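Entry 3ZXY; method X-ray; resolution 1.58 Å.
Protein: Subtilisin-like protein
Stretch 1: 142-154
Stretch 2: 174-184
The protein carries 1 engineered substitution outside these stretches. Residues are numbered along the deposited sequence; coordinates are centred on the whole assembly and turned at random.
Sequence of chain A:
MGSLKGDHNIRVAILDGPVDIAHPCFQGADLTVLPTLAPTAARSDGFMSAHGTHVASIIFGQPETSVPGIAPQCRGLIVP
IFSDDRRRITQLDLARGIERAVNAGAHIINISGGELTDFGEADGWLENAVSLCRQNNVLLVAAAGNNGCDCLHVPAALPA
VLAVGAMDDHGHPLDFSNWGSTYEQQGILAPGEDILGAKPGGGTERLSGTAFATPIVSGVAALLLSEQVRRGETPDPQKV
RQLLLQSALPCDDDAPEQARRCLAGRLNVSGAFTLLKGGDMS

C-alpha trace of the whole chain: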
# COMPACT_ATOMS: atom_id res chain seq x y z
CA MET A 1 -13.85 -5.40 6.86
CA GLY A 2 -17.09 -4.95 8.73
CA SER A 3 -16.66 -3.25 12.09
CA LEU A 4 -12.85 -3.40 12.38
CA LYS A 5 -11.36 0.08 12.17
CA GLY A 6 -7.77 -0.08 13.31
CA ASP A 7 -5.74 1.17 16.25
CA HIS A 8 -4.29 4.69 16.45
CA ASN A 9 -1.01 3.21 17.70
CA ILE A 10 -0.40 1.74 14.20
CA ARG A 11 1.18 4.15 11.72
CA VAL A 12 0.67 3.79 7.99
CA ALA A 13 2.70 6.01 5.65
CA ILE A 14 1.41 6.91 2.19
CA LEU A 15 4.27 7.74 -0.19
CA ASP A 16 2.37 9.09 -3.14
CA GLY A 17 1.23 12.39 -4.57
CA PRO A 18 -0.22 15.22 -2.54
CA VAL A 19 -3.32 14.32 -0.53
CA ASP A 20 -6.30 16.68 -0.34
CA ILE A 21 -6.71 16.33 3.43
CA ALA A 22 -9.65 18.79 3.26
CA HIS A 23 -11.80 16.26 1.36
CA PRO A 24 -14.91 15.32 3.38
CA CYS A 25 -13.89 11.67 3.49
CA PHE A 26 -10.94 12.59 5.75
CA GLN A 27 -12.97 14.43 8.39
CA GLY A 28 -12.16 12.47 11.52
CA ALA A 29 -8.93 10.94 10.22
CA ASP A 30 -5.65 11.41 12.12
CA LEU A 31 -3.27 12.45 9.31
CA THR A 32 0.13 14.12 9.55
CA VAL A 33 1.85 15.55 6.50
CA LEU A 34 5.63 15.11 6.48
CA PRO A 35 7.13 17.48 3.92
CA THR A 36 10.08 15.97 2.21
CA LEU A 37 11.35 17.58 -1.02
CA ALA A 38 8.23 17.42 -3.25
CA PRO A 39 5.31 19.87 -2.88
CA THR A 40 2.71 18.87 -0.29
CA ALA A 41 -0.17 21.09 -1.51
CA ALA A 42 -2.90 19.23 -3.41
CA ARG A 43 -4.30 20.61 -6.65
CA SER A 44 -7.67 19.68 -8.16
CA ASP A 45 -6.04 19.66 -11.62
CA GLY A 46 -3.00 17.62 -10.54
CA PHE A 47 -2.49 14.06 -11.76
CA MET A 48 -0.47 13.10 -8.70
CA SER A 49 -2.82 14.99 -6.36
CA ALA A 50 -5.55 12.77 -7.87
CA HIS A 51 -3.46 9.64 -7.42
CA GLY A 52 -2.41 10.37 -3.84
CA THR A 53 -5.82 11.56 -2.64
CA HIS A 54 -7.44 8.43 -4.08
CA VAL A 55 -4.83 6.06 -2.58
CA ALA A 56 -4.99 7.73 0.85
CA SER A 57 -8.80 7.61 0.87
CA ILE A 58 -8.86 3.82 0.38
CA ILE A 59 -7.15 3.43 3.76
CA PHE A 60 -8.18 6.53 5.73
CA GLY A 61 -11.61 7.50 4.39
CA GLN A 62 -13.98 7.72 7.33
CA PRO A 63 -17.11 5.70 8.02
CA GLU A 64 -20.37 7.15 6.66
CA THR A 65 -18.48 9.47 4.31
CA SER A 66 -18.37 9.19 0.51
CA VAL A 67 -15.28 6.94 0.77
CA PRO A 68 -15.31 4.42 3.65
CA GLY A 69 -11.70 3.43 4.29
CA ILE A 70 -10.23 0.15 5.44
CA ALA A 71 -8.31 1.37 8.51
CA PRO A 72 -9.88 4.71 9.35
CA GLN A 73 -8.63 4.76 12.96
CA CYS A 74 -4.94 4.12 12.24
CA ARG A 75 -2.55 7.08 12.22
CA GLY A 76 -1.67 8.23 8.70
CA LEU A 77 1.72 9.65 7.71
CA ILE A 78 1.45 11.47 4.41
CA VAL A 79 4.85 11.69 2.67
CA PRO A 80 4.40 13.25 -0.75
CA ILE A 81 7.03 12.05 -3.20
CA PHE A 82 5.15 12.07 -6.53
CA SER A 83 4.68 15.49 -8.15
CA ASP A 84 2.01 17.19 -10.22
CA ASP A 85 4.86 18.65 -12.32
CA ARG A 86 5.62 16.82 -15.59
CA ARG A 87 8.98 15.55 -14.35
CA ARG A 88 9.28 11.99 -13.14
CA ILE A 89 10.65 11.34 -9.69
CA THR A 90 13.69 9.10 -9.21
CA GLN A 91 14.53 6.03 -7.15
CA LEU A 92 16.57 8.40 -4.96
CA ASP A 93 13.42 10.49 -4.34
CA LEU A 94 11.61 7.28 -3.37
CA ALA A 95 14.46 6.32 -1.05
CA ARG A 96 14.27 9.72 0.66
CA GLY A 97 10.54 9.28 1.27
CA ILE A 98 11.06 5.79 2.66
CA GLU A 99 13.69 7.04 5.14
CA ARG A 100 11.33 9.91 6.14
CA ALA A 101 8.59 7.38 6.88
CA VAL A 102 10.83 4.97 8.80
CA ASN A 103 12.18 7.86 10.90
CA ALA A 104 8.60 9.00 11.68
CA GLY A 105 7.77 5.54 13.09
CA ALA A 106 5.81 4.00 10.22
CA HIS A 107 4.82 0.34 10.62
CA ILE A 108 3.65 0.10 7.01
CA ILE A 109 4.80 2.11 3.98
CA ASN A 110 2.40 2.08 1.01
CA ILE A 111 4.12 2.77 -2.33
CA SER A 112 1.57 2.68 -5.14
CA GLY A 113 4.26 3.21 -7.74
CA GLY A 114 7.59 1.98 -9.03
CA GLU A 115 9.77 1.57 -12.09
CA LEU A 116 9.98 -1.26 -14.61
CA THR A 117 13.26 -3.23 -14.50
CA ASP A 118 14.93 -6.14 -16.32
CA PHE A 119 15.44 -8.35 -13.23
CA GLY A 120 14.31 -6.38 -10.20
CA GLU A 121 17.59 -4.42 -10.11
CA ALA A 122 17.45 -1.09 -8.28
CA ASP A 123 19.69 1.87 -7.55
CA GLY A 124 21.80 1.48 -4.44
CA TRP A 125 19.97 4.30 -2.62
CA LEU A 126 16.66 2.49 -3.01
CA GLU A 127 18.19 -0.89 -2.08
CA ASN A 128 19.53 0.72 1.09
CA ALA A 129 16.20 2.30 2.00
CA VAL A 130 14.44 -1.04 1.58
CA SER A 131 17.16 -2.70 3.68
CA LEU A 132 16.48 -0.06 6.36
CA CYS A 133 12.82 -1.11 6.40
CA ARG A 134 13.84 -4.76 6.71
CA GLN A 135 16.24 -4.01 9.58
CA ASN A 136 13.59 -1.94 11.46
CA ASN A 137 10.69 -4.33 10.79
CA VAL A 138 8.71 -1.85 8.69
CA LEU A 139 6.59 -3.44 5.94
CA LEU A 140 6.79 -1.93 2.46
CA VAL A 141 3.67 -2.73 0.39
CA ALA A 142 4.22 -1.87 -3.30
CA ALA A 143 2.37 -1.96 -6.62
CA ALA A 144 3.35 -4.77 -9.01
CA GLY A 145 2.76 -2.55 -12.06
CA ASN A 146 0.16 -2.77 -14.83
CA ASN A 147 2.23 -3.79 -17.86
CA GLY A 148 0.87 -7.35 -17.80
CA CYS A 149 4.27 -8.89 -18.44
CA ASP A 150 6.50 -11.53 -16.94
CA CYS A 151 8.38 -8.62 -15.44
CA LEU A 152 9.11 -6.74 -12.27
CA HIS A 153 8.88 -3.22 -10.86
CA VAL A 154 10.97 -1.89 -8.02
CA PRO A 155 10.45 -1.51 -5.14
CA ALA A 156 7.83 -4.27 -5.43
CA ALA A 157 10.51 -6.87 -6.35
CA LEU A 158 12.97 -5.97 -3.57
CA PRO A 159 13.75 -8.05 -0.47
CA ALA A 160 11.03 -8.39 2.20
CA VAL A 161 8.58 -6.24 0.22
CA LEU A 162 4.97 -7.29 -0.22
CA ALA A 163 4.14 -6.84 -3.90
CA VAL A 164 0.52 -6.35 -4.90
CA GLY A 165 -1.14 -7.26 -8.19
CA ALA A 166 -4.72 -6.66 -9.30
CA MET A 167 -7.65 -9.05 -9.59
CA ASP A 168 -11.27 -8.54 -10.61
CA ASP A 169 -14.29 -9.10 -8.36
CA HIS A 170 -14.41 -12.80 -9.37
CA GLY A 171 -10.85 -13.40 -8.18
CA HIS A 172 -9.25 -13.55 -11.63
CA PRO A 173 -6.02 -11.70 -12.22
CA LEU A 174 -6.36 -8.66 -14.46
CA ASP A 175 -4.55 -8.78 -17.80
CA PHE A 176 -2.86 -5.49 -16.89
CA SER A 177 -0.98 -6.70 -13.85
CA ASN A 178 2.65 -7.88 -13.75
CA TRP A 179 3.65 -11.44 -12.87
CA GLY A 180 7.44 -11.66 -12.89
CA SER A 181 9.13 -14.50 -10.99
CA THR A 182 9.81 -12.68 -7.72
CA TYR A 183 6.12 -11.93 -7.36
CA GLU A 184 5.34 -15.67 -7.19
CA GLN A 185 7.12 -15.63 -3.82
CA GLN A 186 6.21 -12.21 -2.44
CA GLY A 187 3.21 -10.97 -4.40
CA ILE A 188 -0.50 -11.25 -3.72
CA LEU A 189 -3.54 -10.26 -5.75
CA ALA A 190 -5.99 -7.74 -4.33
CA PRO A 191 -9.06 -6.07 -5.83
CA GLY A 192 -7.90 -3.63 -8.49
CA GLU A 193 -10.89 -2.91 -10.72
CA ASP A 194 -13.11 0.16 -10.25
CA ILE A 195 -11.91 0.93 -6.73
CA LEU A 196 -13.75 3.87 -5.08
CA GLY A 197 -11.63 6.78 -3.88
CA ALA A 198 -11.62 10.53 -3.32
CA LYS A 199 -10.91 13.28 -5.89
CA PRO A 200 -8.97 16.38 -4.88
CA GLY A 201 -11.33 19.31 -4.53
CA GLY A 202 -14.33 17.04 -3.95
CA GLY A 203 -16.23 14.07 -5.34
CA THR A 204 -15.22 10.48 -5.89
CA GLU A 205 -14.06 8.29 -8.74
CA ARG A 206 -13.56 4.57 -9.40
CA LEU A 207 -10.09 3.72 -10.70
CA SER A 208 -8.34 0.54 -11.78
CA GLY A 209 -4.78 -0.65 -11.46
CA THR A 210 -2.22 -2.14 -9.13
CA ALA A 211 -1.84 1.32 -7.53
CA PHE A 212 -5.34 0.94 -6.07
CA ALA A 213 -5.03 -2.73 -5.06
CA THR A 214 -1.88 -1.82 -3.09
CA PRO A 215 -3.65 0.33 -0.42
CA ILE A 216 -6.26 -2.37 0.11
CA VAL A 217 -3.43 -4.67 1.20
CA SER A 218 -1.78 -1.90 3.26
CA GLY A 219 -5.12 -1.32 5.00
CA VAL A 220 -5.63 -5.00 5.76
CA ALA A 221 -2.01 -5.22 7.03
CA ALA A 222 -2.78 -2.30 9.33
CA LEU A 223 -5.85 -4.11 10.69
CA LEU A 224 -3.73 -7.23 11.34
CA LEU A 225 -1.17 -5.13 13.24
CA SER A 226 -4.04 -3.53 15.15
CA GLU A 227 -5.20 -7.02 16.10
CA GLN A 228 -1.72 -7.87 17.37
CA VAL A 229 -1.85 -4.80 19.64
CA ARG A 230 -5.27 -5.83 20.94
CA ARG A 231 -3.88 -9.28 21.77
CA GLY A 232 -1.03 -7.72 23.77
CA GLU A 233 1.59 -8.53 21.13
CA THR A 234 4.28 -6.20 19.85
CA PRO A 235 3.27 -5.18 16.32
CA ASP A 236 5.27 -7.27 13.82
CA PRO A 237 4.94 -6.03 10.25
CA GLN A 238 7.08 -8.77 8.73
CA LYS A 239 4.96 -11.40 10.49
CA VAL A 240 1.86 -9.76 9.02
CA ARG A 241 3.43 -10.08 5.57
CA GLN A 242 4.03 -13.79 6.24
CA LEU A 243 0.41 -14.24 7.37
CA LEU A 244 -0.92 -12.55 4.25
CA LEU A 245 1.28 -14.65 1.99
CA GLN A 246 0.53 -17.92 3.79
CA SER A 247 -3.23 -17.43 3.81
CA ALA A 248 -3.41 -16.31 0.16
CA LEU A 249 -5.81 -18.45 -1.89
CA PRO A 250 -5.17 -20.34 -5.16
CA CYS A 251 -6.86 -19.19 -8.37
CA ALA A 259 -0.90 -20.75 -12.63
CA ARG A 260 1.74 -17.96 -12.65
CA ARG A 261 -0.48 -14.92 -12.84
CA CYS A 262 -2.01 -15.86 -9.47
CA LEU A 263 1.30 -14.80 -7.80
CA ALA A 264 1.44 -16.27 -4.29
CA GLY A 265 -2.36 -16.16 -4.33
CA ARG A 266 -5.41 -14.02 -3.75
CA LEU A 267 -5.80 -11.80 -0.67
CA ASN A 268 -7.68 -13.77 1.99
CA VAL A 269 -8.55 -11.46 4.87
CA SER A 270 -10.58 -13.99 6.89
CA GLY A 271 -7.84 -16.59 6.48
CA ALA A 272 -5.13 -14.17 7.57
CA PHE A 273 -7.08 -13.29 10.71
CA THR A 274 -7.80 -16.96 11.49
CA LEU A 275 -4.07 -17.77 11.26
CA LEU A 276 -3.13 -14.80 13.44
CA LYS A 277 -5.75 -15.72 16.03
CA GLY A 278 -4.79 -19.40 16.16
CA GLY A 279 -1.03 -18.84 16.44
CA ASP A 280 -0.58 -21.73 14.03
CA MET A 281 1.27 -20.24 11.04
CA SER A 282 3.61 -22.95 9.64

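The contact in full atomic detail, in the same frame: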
# COMPACT_ATOMS: atom_id res chain seq x y z
N ALA A 142 3.93 -2.58 -2.05
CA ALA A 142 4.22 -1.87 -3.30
C ALA A 142 3.50 -2.44 -4.50
O ALA A 142 3.35 -3.66 -4.62
CB ALA A 142 5.73 -1.83 -3.57
N ALA A 143 3.11 -1.56 -5.42
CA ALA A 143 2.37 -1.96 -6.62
C ALA A 143 3.23 -2.77 -7.58
O ALA A 143 4.35 -2.39 -7.91
CB ALA A 143 1.85 -0.72 -7.34
N ALA A 144 2.67 -3.89 -8.06
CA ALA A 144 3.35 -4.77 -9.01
C ALA A 144 3.60 -4.12 -10.37
O ALA A 144 4.51 -4.53 -11.09
CB ALA A 144 2.54 -6.06 -9.21
N GLY A 145 2.76 -3.15 -10.73
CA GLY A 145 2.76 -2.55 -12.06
C GLY A 145 1.73 -3.17 -12.98
O GLY A 145 1.36 -4.33 -12.81
N ASN A 146 1.31 -2.41 -13.98
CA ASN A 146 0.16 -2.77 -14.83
C ASN A 146 0.53 -3.28 -16.22
O ASN A 146 -0.34 -3.49 -17.05
CB ASN A 146 -0.77 -1.58 -15.01
CG ASN A 146 -1.33 -1.02 -13.73
OD1 ASN A 146 -1.28 -1.67 -12.68
ND2 ASN A 146 -1.89 0.19 -13.81
N ASN A 147 1.82 -3.47 -16.49
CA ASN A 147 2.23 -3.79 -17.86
C ASN A 147 1.61 -5.10 -18.37
O ASN A 147 1.34 -5.27 -19.56
CB ASN A 147 3.77 -3.85 -18.00
CG ASN A 147 4.47 -2.66 -17.35
OD1 ASN A 147 4.51 -2.55 -16.11
ND2 ASN A 147 5.01 -1.76 -18.19
N GLY A 148 1.43 -6.05 -17.45
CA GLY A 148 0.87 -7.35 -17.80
C GLY A 148 1.90 -8.35 -18.27
O GLY A 148 1.54 -9.36 -18.87
N CYS A 149 3.16 -8.08 -17.97
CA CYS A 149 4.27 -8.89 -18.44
C CYS A 149 4.87 -9.75 -17.35
O CYS A 149 4.62 -9.54 -16.16
CB CYS A 149 5.41 -8.05 -19.04
SG CYS A 149 5.99 -6.49 -18.30
N ASP A 150 5.66 -10.71 -17.80
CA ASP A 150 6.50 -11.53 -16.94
C ASP A 150 7.70 -10.65 -16.59
O ASP A 150 8.80 -10.84 -17.12
CB ASP A 150 6.90 -12.79 -17.72
CG ASP A 150 7.79 -13.73 -16.94
OD1 ASP A 150 7.91 -13.54 -15.71
OD2 ASP A 150 8.36 -14.63 -17.57
N CYS A 151 7.42 -9.66 -15.76
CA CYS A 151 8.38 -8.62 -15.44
C CYS A 151 8.13 -8.09 -14.06
O CYS A 151 7.15 -8.42 -13.39
CB CYS A 151 8.24 -7.47 -16.43
SG CYS A 151 6.63 -6.65 -16.32
N LEU A 152 9.06 -7.24 -13.64
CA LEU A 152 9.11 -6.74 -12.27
C LEU A 152 9.30 -5.24 -12.20
O LEU A 152 10.13 -4.69 -12.95
CB LEU A 152 10.30 -7.40 -11.57
CG LEU A 152 10.34 -8.93 -11.50
CD1 LEU A 152 11.71 -9.44 -11.05
CD2 LEU A 152 9.22 -9.43 -10.59
N HIS A 153 8.61 -4.60 -11.26
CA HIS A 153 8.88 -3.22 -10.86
C HIS A 153 9.63 -3.25 -9.55
O HIS A 153 9.48 -4.18 -8.75
CB HIS A 153 7.58 -2.43 -10.64
CG HIS A 153 6.91 -1.95 -11.90
ND1 HIS A 153 6.14 -0.84 -11.92
CD2 HIS A 153 6.88 -2.48 -13.17
CE1 HIS A 153 5.64 -0.67 -13.16
NE2 HIS A 153 6.12 -1.64 -13.94
N VAL A 154 10.42 -2.22 -9.33
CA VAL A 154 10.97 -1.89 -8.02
C VAL A 154 10.25 -0.65 -7.50
O VAL A 154 9.92 0.27 -8.27
CB VAL A 154 12.50 -1.71 -8.07
CG1 VAL A 154 13.18 -3.02 -8.46
CG2 VAL A 154 12.93 -0.57 -9.02
N LEU A 174 -6.15 -9.56 -13.32
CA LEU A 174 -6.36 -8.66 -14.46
C LEU A 174 -5.26 -8.89 -15.48
O LEU A 174 -4.14 -9.23 -15.10
CB LEU A 174 -6.33 -7.20 -14.01
CG LEU A 174 -7.39 -6.73 -13.02
CD1 LEU A 174 -7.30 -5.22 -12.85
CD2 LEU A 174 -8.78 -7.15 -13.43
N ASP A 175 -5.55 -8.64 -16.75
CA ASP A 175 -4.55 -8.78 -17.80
C ASP A 175 -3.42 -7.79 -17.50
O ASP A 175 -2.24 -8.12 -17.66
CB ASP A 175 -5.12 -8.42 -19.18
CG ASP A 175 -6.11 -9.43 -19.73
OD1 ASP A 175 -5.98 -10.62 -19.41
OD2 ASP A 175 -6.97 -9.02 -20.55
N PHE A 176 -3.80 -6.59 -17.08
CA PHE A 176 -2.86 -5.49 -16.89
C PHE A 176 -2.33 -5.48 -15.46
O PHE A 176 -2.58 -4.57 -14.67
CB PHE A 176 -3.51 -4.17 -17.32
CG PHE A 176 -3.87 -4.15 -18.78
CD1 PHE A 176 -2.88 -4.33 -19.73
CD2 PHE A 176 -5.18 -4.02 -19.21
CE1 PHE A 176 -3.19 -4.34 -21.08
CE2 PHE A 176 -5.49 -4.03 -20.54
CZ PHE A 176 -4.49 -4.19 -21.48
N SER A 177 -1.58 -6.53 -15.16
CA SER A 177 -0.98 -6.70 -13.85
C SER A 177 0.24 -7.59 -14.02
O SER A 177 0.16 -8.66 -14.64
CB SER A 177 -2.01 -7.31 -12.87
OG SER A 177 -1.53 -7.25 -11.53
N ASN A 178 1.39 -7.17 -13.51
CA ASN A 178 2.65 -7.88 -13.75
C ASN A 178 2.82 -9.14 -12.93
O ASN A 178 2.33 -9.22 -11.81
CB ASN A 178 3.84 -6.96 -13.49
CG ASN A 178 3.95 -5.85 -14.51
OD1 ASN A 178 3.57 -6.03 -15.65
ND2 ASN A 178 4.48 -4.70 -14.10
N TRP A 179 3.56 -10.10 -13.47
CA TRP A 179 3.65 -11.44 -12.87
C TRP A 179 5.04 -12.04 -12.98
O TRP A 179 5.21 -13.25 -13.10
CB TRP A 179 2.58 -12.33 -13.50
CG TRP A 179 2.57 -12.34 -15.00
CD1 TRP A 179 2.02 -11.39 -15.85
CD2 TRP A 179 3.11 -13.37 -15.89
NE1 TRP A 179 2.19 -11.75 -17.16
CE2 TRP A 179 2.84 -12.93 -17.25
CE3 TRP A 179 3.78 -14.58 -15.70
CZ2 TRP A 179 3.23 -13.67 -18.35
CZ3 TRP A 179 4.15 -15.32 -16.82
CH2 TRP A 179 3.87 -14.88 -18.12
N GLY A 180 6.06 -11.20 -12.88
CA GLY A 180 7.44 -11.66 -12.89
C GLY A 180 7.75 -12.61 -11.75
O GLY A 180 7.02 -12.67 -10.76
N SER A 181 8.85 -13.33 -11.88
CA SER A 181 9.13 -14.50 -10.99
C SER A 181 9.12 -14.16 -9.52
O SER A 181 8.60 -14.92 -8.72
CB SER A 181 10.44 -15.18 -11.34
OG SER A 181 11.51 -14.28 -11.24
N THR A 182 9.70 -13.03 -9.14
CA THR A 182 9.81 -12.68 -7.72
C THR A 182 8.46 -12.50 -7.08
O THR A 182 8.30 -12.75 -5.88
CB THR A 182 10.67 -11.42 -7.56
OG1 THR A 182 11.92 -11.67 -8.21
CG2 THR A 182 10.88 -11.05 -6.04
N TYR A 183 7.48 -12.10 -7.87
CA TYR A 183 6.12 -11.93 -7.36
C TYR A 183 5.44 -13.26 -7.03
O TYR A 183 4.46 -13.26 -6.30
CB TYR A 183 5.28 -11.21 -8.38
CG TYR A 183 5.67 -9.79 -8.74
CD1 TYR A 183 6.48 -9.01 -7.92
CD2 TYR A 183 5.17 -9.21 -9.89
CE1 TYR A 183 6.77 -7.71 -8.25
CE2 TYR A 183 5.47 -7.91 -10.23
CZ TYR A 183 6.26 -7.15 -9.41
OH TYR A 183 6.54 -5.82 -9.74
N GLU A 184 5.92 -14.38 -7.56
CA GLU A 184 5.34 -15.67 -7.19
C GLU A 184 5.64 -15.97 -5.73
O GLU A 184 4.91 -16.74 -5.09
CB GLU A 184 5.90 -16.77 -8.09
CG GLU A 184 5.14 -18.09 -8.10
CD GLU A 184 5.82 -19.11 -9.01
OE1 GLU A 184 6.05 -18.79 -10.22
OE2 GLU A 184 6.10 -20.24 -8.55
O HOH W 1 10.12 -13.17 -14.37

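This is a largely polar contact, mostly between loops, in which the side chain of Asn178 and the hydroxyl of Tyr183 tie down the stretch from Ala144 to His153, mostly through its backbone, with two CH-pi contacts adding apolar cover. Asn178, buried, works at both ends of its amide: ND2 donates to Ala144 O (3.0 Å) and to Asn147 OD1 (2.9 Å, nearly straight), while OD1 accepts from Cys149 N (3.1 Å) and, weakly, from Gly148 N (2.8 Å). The backbone N of Asn178 also donates to Gly145 O (2.9 Å), so one residue pins the turn at five points. Asn147 OD1 is shared, accepting from His153 NE2 as well (2.9 Å), which ties the strand residue His153 back to the loop beside the Asn178 amide. The disulfide between Cys149 SG and Cys151 SG (2.1 Å) closes a tight turn here, and Cys151 SG lies 3.2 Å from Asn178 OD1.

Tyr183 OH acts as a relay: it donates to Ala144 O (2.8 Å) and accepts from His153 N (2.8 Å, 171° at the hydrogen), bridging backbone segments nine residues apart. Leu152 CD2 sits almost on the normal of the Tyr183 ring, 3.7 Å from its centroid, and Ala144 CB approaches Tyr183 CE2 at 3.6 Å.

Trp179 holds the turn from backbone and ring alike, its N donating to Cys149 O (2.9 Å) and its NE1 to Gly148 O (3.0 Å); Asp150 CB covers the six-membered ring, 3.7 Å from the centroid. Gly180 N reaches Cys151 O in a weak bond (3.0 Å), and a CB on Gly180 would collide with Cys151 O and Leu152 CD2. At Gly148 a CB would strike Asp175 O, and Gly148 CA makes a CA-H...O contact with Ser177 O (3.5 Å). One water joins Asp150 OD1 (2.6 Å from the water O) to Ser181 N (2.8 Å from the same O).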